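Local coordinates for chitin binding protein (Enterococcus faecalis, PDB 4A02), which cleaves glycosidic bonds of alpha- and beta-chitin oxidatively, as a secreted copper-dependent lytic polysaccharide monooxygenase, at residues 89-94 with 128-133; 76-81 with 142-147; 112-117 with 132-137; 40-45 with 106-111. One frame throughout, in Å; residues are numbered along the deposited sequence. Where two conformers were deposited one is given.

Interaction 1: 89-94 with 128-133; sequences ASWDYY and VKQTIN
W91 and Y93 of strand 89-94 face V128, Q130 and I132 of strand 128-133 across a gap of 9.1 Å between the axes, the two strands running the same general way at 33°. Y93 OH donates to Q130 OE1 at 2.7 Å, with the donor tilted from the carbonyl plane, and OE1 lies at the edge of the tyrosine ring in its plane. Y93 OH also accepts from W80 NE1, so the hydroxyl is used in both directions within a largely apolar interior. This is the core of the beta-sandwich typical of the lytic polysaccharide monooxygenases: the strands belong to opposing sheets, and their inward residues fill the space between them. The extended chain of Q130 (chi2 178°) carries CD out to the indole of W91, and NE2 lies over its face, 3.1 Å above the plane and toward the rim; amide and ring planes are 82° apart. V128 CG1 covers the same face farther out, 4.0 Å from W91 CZ2. At the other end I132 CG2 makes a CH-pi contact over the Y93 face, 3.9 Å from the ring centroid, while I132 CD1 lies 3.9 Å from Y93 CD2.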
# COMPACT_ATOMS: atom_id res chain seq x y z
N ALA A 89 -2.57 -4.56 15.68
CA ALA A 89 -1.48 -3.91 16.41
C ALA A 89 -1.24 -2.49 15.93
O ALA A 89 -1.03 -1.60 16.76
CB ALA A 89 -0.19 -4.70 16.29
N SER A 90 -1.23 -2.24 14.63
CA SER A 90 -0.71 -1.02 14.10
C SER A 90 -1.09 -0.80 12.68
O SER A 90 -1.40 -1.72 11.94
CB SER A 90 0.83 -1.07 14.17
OG SER A 90 1.31 -2.23 13.52
N TRP A 91 -1.01 0.48 12.27
CA TRP A 91 -1.15 0.90 10.86
C TRP A 91 -0.03 1.88 10.63
O TRP A 91 0.07 2.91 11.32
CB TRP A 91 -2.48 1.57 10.60
CG TRP A 91 -3.72 0.87 11.13
CD1 TRP A 91 -4.25 0.92 12.40
CD2 TRP A 91 -4.58 0.02 10.36
NE1 TRP A 91 -5.37 0.17 12.47
CE2 TRP A 91 -5.60 -0.40 11.21
CE3 TRP A 91 -4.58 -0.42 9.05
CZ2 TRP A 91 -6.61 -1.26 10.79
CZ3 TRP A 91 -5.59 -1.24 8.62
CH2 TRP A 91 -6.62 -1.67 9.47
N ASP A 92 0.84 1.60 9.65
CA ASP A 92 1.97 2.47 9.34
C ASP A 92 1.91 2.90 7.89
O ASP A 92 1.50 2.14 7.02
CB ASP A 92 3.30 1.76 9.58
CG ASP A 92 3.52 1.42 11.03
OD1 ASP A 92 3.73 2.36 11.81
OD2 ASP A 92 3.51 0.25 11.34
N TYR A 93 2.36 4.14 7.63
CA TYR A 93 2.33 4.70 6.29
C TYR A 93 3.63 5.39 5.98
O TYR A 93 4.16 6.15 6.81
CB TYR A 93 1.17 5.68 6.14
CG TYR A 93 -0.18 5.07 6.33
CD1 TYR A 93 -0.74 4.90 7.59
CD2 TYR A 93 -0.92 4.60 5.25
CE1 TYR A 93 -1.99 4.34 7.74
CE2 TYR A 93 -2.15 4.04 5.41
CZ TYR A 93 -2.71 3.90 6.67
OH TYR A 93 -3.95 3.32 6.73
N TYR A 94 4.11 5.16 4.76
CA TYR A 94 5.32 5.73 4.20
C TYR A 94 5.02 6.35 2.87
O TYR A 94 4.08 5.90 2.19
CB TYR A 94 6.39 4.62 4.04
CG TYR A 94 6.67 3.80 5.26
CD1 TYR A 94 5.80 2.73 5.60
CD2 TYR A 94 7.75 4.02 6.08
CE1 TYR A 94 6.03 1.95 6.71
CE2 TYR A 94 7.97 3.22 7.22
CZ TYR A 94 7.07 2.18 7.51
OH TYR A 94 7.31 1.42 8.65
N VAL A 128 -12.22 0.55 7.20
CA VAL A 128 -11.43 1.32 8.15
C VAL A 128 -10.94 2.59 7.47
O VAL A 128 -10.24 2.52 6.49
CB VAL A 128 -10.17 0.53 8.63
CG1 VAL A 128 -9.36 1.39 9.59
CG2 VAL A 128 -10.56 -0.73 9.33
N LYS A 129 -11.33 3.72 7.98
CA LYS A 129 -10.99 5.05 7.40
C LYS A 129 -10.05 5.75 8.37
O LYS A 129 -10.35 5.87 9.57
CB LYS A 129 -12.17 6.02 7.07
CG LYS A 129 -11.77 7.38 6.31
CD LYS A 129 -12.94 8.19 5.85
CE LYS A 129 -13.35 9.12 7.01
NZ LYS A 129 -14.81 9.38 6.92
N GLN A 130 -8.92 6.19 7.86
CA GLN A 130 -7.89 6.90 8.61
C GLN A 130 -7.48 8.10 7.83
O GLN A 130 -7.79 8.23 6.67
CB GLN A 130 -6.70 6.02 8.85
CG GLN A 130 -7.10 4.80 9.64
CD GLN A 130 -5.97 3.84 9.89
OE1 GLN A 130 -4.98 3.72 9.16
NE2 GLN A 130 -6.12 3.09 10.96
N THR A 131 -6.81 9.05 8.48
CA THR A 131 -6.32 10.23 7.83
C THR A 131 -4.83 10.36 8.05
O THR A 131 -4.41 10.28 9.20
CB THR A 131 -7.05 11.50 8.33
OG1 THR A 131 -8.47 11.28 8.15
CG2 THR A 131 -6.56 12.74 7.62
N ILE A 132 -4.07 10.55 6.99
CA ILE A 132 -2.63 10.73 7.06
C ILE A 132 -2.24 12.04 6.41
O ILE A 132 -2.92 12.54 5.51
CB ILE A 132 -1.88 9.52 6.43
CG1 ILE A 132 -2.10 9.46 4.91
CG2 ILE A 132 -2.26 8.26 7.14
CD1 ILE A 132 -1.29 8.35 4.27
N ASN A 133 -1.12 12.62 6.81
CA ASN A 133 -0.66 13.88 6.28
C ASN A 133 0.35 13.68 5.20
O ASN A 133 1.47 13.24 5.42
CB ASN A 133 -0.11 14.79 7.38
CG ASN A 133 -1.19 15.18 8.35
OD1 ASN A 133 -2.28 15.58 7.91
ND2 ASN A 133 -0.84 15.12 9.61

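Interaction 2: 76-81 with 142-147; sequences LDITWN and HVIYAV
W80 on strand 76-81 reaches across the sandwich to A146 on strand 142-147, and its indole shows how one large side chain can span two sheets whose strand axes stay 10.4 Å apart. From CB the path is set by the first torsion, which puts CG anti to the carbonyl carbon (chi1 -67°). The five-membered part of the ring carries NE1, whose N-H is hydrogen-bonded to Y93 OH, so the polar corner of the indole is satisfied inside the core. The six-membered part does the touching. CZ2 meets A146 CB at 3.8 Å and the A146 carbonyl carbon at 4.0 Å, and CH2, one atom farther round, comes to 4.0 Å from A146 O. V147 N lies near the plane of the ring at its edge, 4.2 Å from CZ2. A methyl group is the whole side chain A146 offers, and the CZ2/CH2 corner of the indole packs against it and the adjoining peptide. Within the strand, N81 ND2 donates to W80 O at 3.0 Å from above the carbonyl plane. At the far end of the contact L76 CD2 and I144 CD1 meet tip to tip at 3.9 Å. No hydrogen bond joins the two segments. The strands cross at 47°, and the gap is shared with strand 88-96, which sends Y93 against both I78 and A146, and W91 against the W80 ring. V4 of strand 2-6 packs on W80 and I78, and Q159 of strand 155-165 also touches the indole.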
# COMPACT_ATOMS: atom_id res chain seq x y z
N LEU A 76 -5.00 13.34 3.90
CA LEU A 76 -5.55 12.39 2.92
C LEU A 76 -6.33 11.34 3.71
O LEU A 76 -5.77 10.69 4.61
CB LEU A 76 -4.43 11.72 2.14
CG LEU A 76 -4.90 10.59 1.20
CD1 LEU A 76 -5.72 11.12 0.05
CD2 LEU A 76 -3.68 9.84 0.69
N ASP A 77 -7.60 11.13 3.35
CA ASP A 77 -8.37 10.06 3.92
C ASP A 77 -8.04 8.77 3.16
O ASP A 77 -8.18 8.72 1.94
CB ASP A 77 -9.84 10.39 3.84
CG ASP A 77 -10.27 11.52 4.76
OD1 ASP A 77 -9.54 11.85 5.73
OD2 ASP A 77 -11.35 12.11 4.50
N ILE A 78 -7.61 7.77 3.89
CA ILE A 78 -7.15 6.51 3.29
C ILE A 78 -7.98 5.38 3.92
O ILE A 78 -8.05 5.36 5.16
CB ILE A 78 -5.63 6.43 3.46
CG1 ILE A 78 -5.08 5.21 2.75
CG2 ILE A 78 -5.16 6.50 4.91
CD1 ILE A 78 -3.63 5.34 2.32
N THR A 79 -8.70 4.55 3.10
CA THR A 79 -9.67 3.54 3.52
C THR A 79 -9.18 2.15 3.17
O THR A 79 -8.84 1.89 2.00
CB THR A 79 -11.02 3.78 2.87
OG1 THR A 79 -11.52 5.05 3.27
CG2 THR A 79 -12.10 2.76 3.28
N TRP A 80 -9.19 1.27 4.15
CA TRP A 80 -8.98 -0.15 3.97
C TRP A 80 -10.32 -0.88 3.85
O TRP A 80 -11.31 -0.49 4.49
CB TRP A 80 -8.19 -0.79 5.09
CG TRP A 80 -6.77 -0.39 5.23
CD1 TRP A 80 -6.28 0.80 5.69
CD2 TRP A 80 -5.62 -1.21 4.95
NE1 TRP A 80 -4.90 0.78 5.70
CE2 TRP A 80 -4.48 -0.45 5.26
CE3 TRP A 80 -5.46 -2.51 4.45
CZ2 TRP A 80 -3.19 -0.96 5.10
CZ3 TRP A 80 -4.20 -3.02 4.29
CH2 TRP A 80 -3.05 -2.24 4.61
N ASN A 81 -10.34 -1.97 3.08
CA ASN A 81 -11.42 -2.92 3.10
C ASN A 81 -10.84 -4.26 3.53
O ASN A 81 -9.86 -4.73 2.93
CB ASN A 81 -12.11 -3.06 1.76
CG ASN A 81 -12.91 -1.89 1.26
OD1 ASN A 81 -13.44 -1.94 0.12
ND2 ASN A 81 -13.09 -0.84 2.05
N HIS A 142 4.16 9.45 -6.95
CA HIS A 142 4.65 8.94 -5.70
C HIS A 142 4.00 7.61 -5.40
O HIS A 142 2.96 7.25 -5.95
CB HIS A 142 4.37 9.93 -4.55
CG HIS A 142 5.36 11.07 -4.59
ND1 HIS A 142 6.65 10.83 -4.15
CD2 HIS A 142 5.28 12.32 -5.10
CE1 HIS A 142 7.29 11.95 -4.35
NE2 HIS A 142 6.52 12.86 -4.92
N VAL A 143 4.66 6.85 -4.50
CA VAL A 143 4.11 5.62 -3.97
C VAL A 143 3.94 5.79 -2.48
O VAL A 143 4.90 6.10 -1.76
CB VAL A 143 4.98 4.40 -4.32
CG1 VAL A 143 4.44 3.13 -3.67
CG2 VAL A 143 5.08 4.22 -5.82
N ILE A 144 2.71 5.56 -2.00
CA ILE A 144 2.42 5.41 -0.58
C ILE A 144 2.49 3.93 -0.26
O ILE A 144 1.99 3.10 -0.99
CB ILE A 144 1.04 5.99 -0.24
CG1 ILE A 144 0.96 7.48 -0.56
CG2 ILE A 144 0.65 5.69 1.20
CD1 ILE A 144 -0.44 8.02 -0.55
N TYR A 145 3.14 3.60 0.87
CA TYR A 145 3.25 2.22 1.32
C TYR A 145 2.53 2.12 2.66
O TYR A 145 2.92 2.77 3.61
CB TYR A 145 4.68 1.79 1.44
CG TYR A 145 4.94 0.31 1.48
CD1 TYR A 145 4.43 -0.52 0.49
CD2 TYR A 145 5.77 -0.25 2.44
CE1 TYR A 145 4.70 -1.90 0.49
CE2 TYR A 145 6.09 -1.60 2.41
CZ TYR A 145 5.56 -2.42 1.44
OH TYR A 145 5.93 -3.73 1.42
N ALA A 146 1.45 1.35 2.67
CA ALA A 146 0.57 1.22 3.83
C ALA A 146 0.72 -0.18 4.39
O ALA A 146 0.70 -1.16 3.65
CB ALA A 146 -0.85 1.46 3.39
N VAL A 147 0.87 -0.27 5.72
CA VAL A 147 1.19 -1.54 6.37
C VAL A 147 0.27 -1.77 7.55
O VAL A 147 0.30 -1.03 8.55
CB VAL A 147 2.66 -1.53 6.87
CG1 VAL A 147 3.00 -2.92 7.44
CG2 VAL A 147 3.60 -1.16 5.75

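Interaction 3: 112-117 with 132-137; sequences DKIASI and INIPTD
I114 on strand 112-117 is gathered by four successive residues of 132-137. Its CD1 sits 4.0 Å from I132 CD1 and equally far from I134 CD1, with N133 O nearer still at 3.7 Å, while its other branch, CG2, rests 3.8 Å from P135 CG, the two side chains crossing at about a right angle. The first torsion (chi1 62°) sends the two branches different ways, CG1 between the backbone N and carbonyl carbon and CG2 anti to the carbonyl carbon, and the extended second torsion (chi2 169°) carries CD1 onward. Next to it A115 CB packs on I132 CG2 at 3.8 Å. That both neighbours turn inward reflects a classic beta bulge, in which I114 and A115 together face Y93 of strand 88-96. Strands 112-117 and 132-134 run antiparallel at 165°, yet they share no direct hydrogen bond and their axes stay 6.4 Å apart; they are edge strands of the two different sheets of the sandwich, joined here by apolar side chains and one bridging water. That water donates to I114 O at 2.8 Å and accepts from N133 N at 2.8 Å, so it satisfies one backbone group on each edge. Farther out, I132 bonds through its backbone to L76, which holds the 132-134 strand in its own sheet, while I114, A115 and I117 bond to strand 88-96 on the other side. D112 makes salt bridges with K97 and with R138, the latter just beyond D137; K113 NZ forms one with D92, which also hydrogen-bonds S116 OG.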
# COMPACT_ATOMS: atom_id res chain seq x y z
N ASP A 112 9.91 8.30 3.23
CA ASP A 112 9.77 8.83 4.59
C ASP A 112 8.57 8.16 5.24
O ASP A 112 7.52 7.99 4.61
CB ASP A 112 9.52 10.34 4.59
CG ASP A 112 10.71 11.16 4.05
OD1 ASP A 112 11.86 10.74 4.24
OD2 ASP A 112 10.45 12.20 3.43
N LYS A 113 8.68 7.89 6.54
CA LYS A 113 7.53 7.47 7.32
C LYS A 113 6.67 8.66 7.68
O LYS A 113 7.22 9.67 8.15
CB LYS A 113 7.96 6.71 8.59
CG LYS A 113 6.78 6.04 9.25
CD LYS A 113 7.19 5.15 10.41
CE LYS A 113 6.06 4.25 10.81
NZ LYS A 113 6.26 3.52 12.06
N ILE A 114 5.39 8.59 7.42
CA ILE A 114 4.48 9.73 7.63
C ILE A 114 3.38 9.47 8.63
O ILE A 114 2.75 10.48 9.08
CB ILE A 114 3.94 10.28 6.29
CG1 ILE A 114 3.13 9.27 5.53
CG2 ILE A 114 5.10 10.87 5.49
CD1 ILE A 114 2.38 9.86 4.35
N ALA A 115 3.08 8.27 9.03
CA ALA A 115 2.08 8.01 10.07
C ALA A 115 2.30 6.67 10.71
O ALA A 115 2.75 5.73 10.06
CB ALA A 115 0.65 8.08 9.50
N SER A 116 1.95 6.61 11.98
CA SER A 116 1.92 5.36 12.73
C SER A 116 0.71 5.45 13.67
O SER A 116 0.67 6.33 14.56
CB SER A 116 3.19 5.14 13.55
OG SER A 116 3.20 3.80 14.09
N ILE A 117 -0.24 4.60 13.50
CA ILE A 117 -1.48 4.61 14.26
C ILE A 117 -1.57 3.30 15.04
O ILE A 117 -1.47 2.20 14.52
CB ILE A 117 -2.65 4.73 13.32
CG1 ILE A 117 -2.54 6.03 12.50
CG2 ILE A 117 -4.02 4.61 14.00
CD1 ILE A 117 -3.54 6.10 11.36
N ILE A 132 -4.07 10.55 6.99
CA ILE A 132 -2.63 10.73 7.06
C ILE A 132 -2.24 12.04 6.41
O ILE A 132 -2.92 12.54 5.51
CB ILE A 132 -1.88 9.52 6.43
CG1 ILE A 132 -2.10 9.46 4.91
CG2 ILE A 132 -2.26 8.26 7.14
CD1 ILE A 132 -1.29 8.35 4.27
N ASN A 133 -1.12 12.62 6.81
CA ASN A 133 -0.66 13.88 6.28
C ASN A 133 0.35 13.68 5.20
O ASN A 133 1.47 13.24 5.42
CB ASN A 133 -0.11 14.79 7.38
CG ASN A 133 -1.19 15.18 8.35
OD1 ASN A 133 -2.28 15.58 7.91
ND2 ASN A 133 -0.84 15.12 9.61
N ILE A 134 -0.02 14.03 3.96
CA ILE A 134 0.90 14.00 2.84
C ILE A 134 1.79 15.22 2.93
O ILE A 134 1.28 16.36 2.92
CB ILE A 134 0.15 13.94 1.51
CG1 ILE A 134 -0.79 12.75 1.45
CG2 ILE A 134 1.11 14.00 0.34
CD1 ILE A 134 -0.13 11.39 1.61
N PRO A 135 3.12 15.07 3.01
CA PRO A 135 3.99 16.25 3.18
C PRO A 135 3.80 17.24 2.09
O PRO A 135 3.64 16.91 0.91
CB PRO A 135 5.39 15.64 3.23
CG PRO A 135 5.18 14.23 3.72
CD PRO A 135 3.89 13.81 3.06
N THR A 136 3.85 18.52 2.45
CA THR A 136 3.55 19.58 1.53
C THR A 136 4.56 19.80 0.42
O THR A 136 4.21 20.48 -0.53
CB THR A 136 3.24 20.90 2.29
OG1 THR A 136 4.36 21.24 3.02
CG2 THR A 136 2.07 20.65 3.21
N ASP A 137 5.75 19.25 0.51
CA ASP A 137 6.70 19.35 -0.55
C ASP A 137 6.37 18.43 -1.70
O ASP A 137 6.93 18.61 -2.79
CB ASP A 137 8.16 19.07 -0.11
CG ASP A 137 8.42 17.66 0.31
OD1 ASP A 137 7.50 16.93 0.71
OD2 ASP A 137 9.64 17.26 0.25
O HOH W 1 0.20 11.65 9.12

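Interaction 4: 40-45 with 106-111; sequences NTFITG and LDIKNF
An Asx turn at D107, leading into the short 3-10 segment 108-110, is the docking point for the loop containing F42, T44 and G45. D107 OD1 takes the K109 N-H at 3.0 Å from above the carboxylate plane. One direct hydrogen bond joins the loops: G45 N donates to L106 O at 2.8 Å, nearly straight at 171°. T44 lies beside it, its CG2 3.8 Å from L106 O and its OG1 3.4 Å from D107 CG, though without a good angle for bonding to D107 OD1. Two waters bridge the loops. One molecule donates to F42 O, accepts from I108 N at 2.9 Å and also bonds T44 OG1; a second bonds T44 OG1 and gives D107 OD2 a weak bond. The apolar half of the contact is F42 against I108: ring atom CD1 lies 3.7 Å from both I108 CG1 and CD1, the side chains crossing obliquely. I108 CG1 is anti to the backbone N (chi1 -158°), and CD1 beyond it also lies over one face of the F111 ring, toward its rim. F42 and F111 carry the loops onto the sheet: F42 meets Y94 of strand 88-96 edge-to-face and touches Y145 of strand 142-150, strands on which F111 also packs.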
# COMPACT_ATOMS: atom_id res chain seq x y z
N ASN A 40 8.08 -6.14 9.66
CA ASN A 40 9.44 -5.72 9.38
C ASN A 40 10.04 -6.39 8.16
O ASN A 40 11.23 -6.64 8.14
CB ASN A 40 10.39 -5.92 10.61
CG ASN A 40 11.57 -4.96 10.48
OD1 ASN A 40 11.46 -3.86 9.94
ND2 ASN A 40 12.69 -5.42 11.02
N THR A 41 9.23 -6.61 7.14
CA THR A 41 9.70 -7.08 5.85
C THR A 41 9.71 -5.87 4.94
O THR A 41 8.65 -5.34 4.62
CB THR A 41 8.81 -8.17 5.28
OG1 THR A 41 8.77 -9.29 6.16
CG2 THR A 41 9.32 -8.69 3.95
N PHE A 42 10.90 -5.41 4.55
CA PHE A 42 11.05 -4.26 3.67
C PHE A 42 12.18 -4.56 2.67
O PHE A 42 13.19 -3.88 2.65
CB PHE A 42 11.32 -3.00 4.44
CG PHE A 42 10.17 -2.51 5.31
CD1 PHE A 42 9.19 -1.71 4.76
CD2 PHE A 42 10.06 -2.87 6.63
CE1 PHE A 42 8.13 -1.27 5.52
CE2 PHE A 42 9.00 -2.43 7.38
CZ PHE A 42 8.02 -1.63 6.83
N ILE A 43 11.97 -5.57 1.84
CA ILE A 43 13.01 -6.08 0.98
C ILE A 43 13.04 -5.26 -0.32
O ILE A 43 12.02 -5.11 -0.99
CB ILE A 43 12.77 -7.56 0.65
CG1 ILE A 43 12.70 -8.43 1.92
CG2 ILE A 43 13.76 -8.08 -0.36
CD1 ILE A 43 11.99 -9.74 1.71
N THR A 44 14.21 -4.73 -0.63
CA THR A 44 14.33 -3.90 -1.83
C THR A 44 13.91 -4.68 -3.05
O THR A 44 14.29 -5.83 -3.26
CB THR A 44 15.76 -3.39 -1.96
OG1 THR A 44 15.95 -2.54 -0.84
CG2 THR A 44 15.99 -2.63 -3.24
N GLY A 45 13.05 -4.03 -3.87
CA GLY A 45 12.50 -4.64 -5.03
C GLY A 45 11.38 -5.60 -4.82
O GLY A 45 10.87 -6.18 -5.78
N LEU A 106 11.59 -0.51 -6.10
CA LEU A 106 11.30 0.22 -4.89
C LEU A 106 12.23 -0.18 -3.76
O LEU A 106 12.45 -1.34 -3.48
CB LEU A 106 9.86 0.02 -4.45
CG LEU A 106 8.79 0.56 -5.38
CD1 LEU A 106 7.40 0.14 -4.90
CD2 LEU A 106 8.85 2.07 -5.55
N ASP A 107 12.72 0.82 -3.02
CA ASP A 107 13.61 0.65 -1.90
C ASP A 107 13.11 1.53 -0.77
O ASP A 107 12.90 2.72 -0.98
CB ASP A 107 15.03 1.02 -2.32
CG ASP A 107 16.09 0.80 -1.27
OD1 ASP A 107 15.80 0.84 -0.06
OD2 ASP A 107 17.28 0.60 -1.71
N ILE A 108 12.86 0.96 0.41
CA ILE A 108 12.29 1.72 1.52
C ILE A 108 13.18 2.89 1.93
O ILE A 108 12.66 3.85 2.51
CB ILE A 108 11.93 0.81 2.70
CG1 ILE A 108 10.88 1.40 3.64
CG2 ILE A 108 13.20 0.37 3.46
CD1 ILE A 108 9.53 1.59 3.03
N LYS A 109 14.46 2.85 1.64
CA LYS A 109 15.32 3.99 1.99
C LYS A 109 14.89 5.25 1.27
O LYS A 109 15.24 6.35 1.68
CB LYS A 109 16.79 3.69 1.63
CG LYS A 109 17.17 3.83 0.13
CD LYS A 109 18.62 3.42 -0.17
CE LYS A 109 19.01 3.33 -1.63
NZ LYS A 109 20.37 3.08 -2.06
N ASN A 110 14.17 5.10 0.15
CA ASN A 110 13.70 6.23 -0.65
C ASN A 110 12.36 6.78 -0.20
O ASN A 110 11.78 7.61 -0.92
CB ASN A 110 13.64 5.83 -2.11
CG ASN A 110 15.00 5.52 -2.66
OD1 ASN A 110 15.98 6.14 -2.30
ND2 ASN A 110 15.06 4.50 -3.54
N PHE A 111 11.88 6.34 0.95
CA PHE A 111 10.61 6.74 1.55
C PHE A 111 10.86 7.45 2.88
O PHE A 111 11.83 7.14 3.58
CB PHE A 111 9.70 5.56 1.80
CG PHE A 111 9.19 4.78 0.63
CD1 PHE A 111 9.99 4.06 -0.22
CD2 PHE A 111 7.80 4.72 0.40
CE1 PHE A 111 9.48 3.29 -1.24
CE2 PHE A 111 7.27 3.96 -0.64
CZ PHE A 111 8.12 3.25 -1.46
O HOH W 2 13.78 -1.76 0.77
O HOH W 3 18.64 -2.39 -0.81

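In the fold
Interactions 1 and 2 are the buried pair, their centres about 7 Å apart, and both join the sheet containing strands 74-82 and 127-134 to the one containing 88-96 and 142-150. Interaction 2 has no hydrogen bond across its gap and rests mainly on apolar side chains, whereas interaction 1 adds a buried hydrogen bond and amide-ring packing. Interaction 3 shares I132 and N133 with interaction 1 but lies at the sandwich margin. Interaction 4, its centre about 16 to 18 Å from the other centres, is a surface contact between loops that combines one backbone hydrogen bond with two bridging waters; Y94 and Y145 connect it to the segments of interactions 1 and 2. Waters bridge the two less buried contacts, interactions 3 and 4.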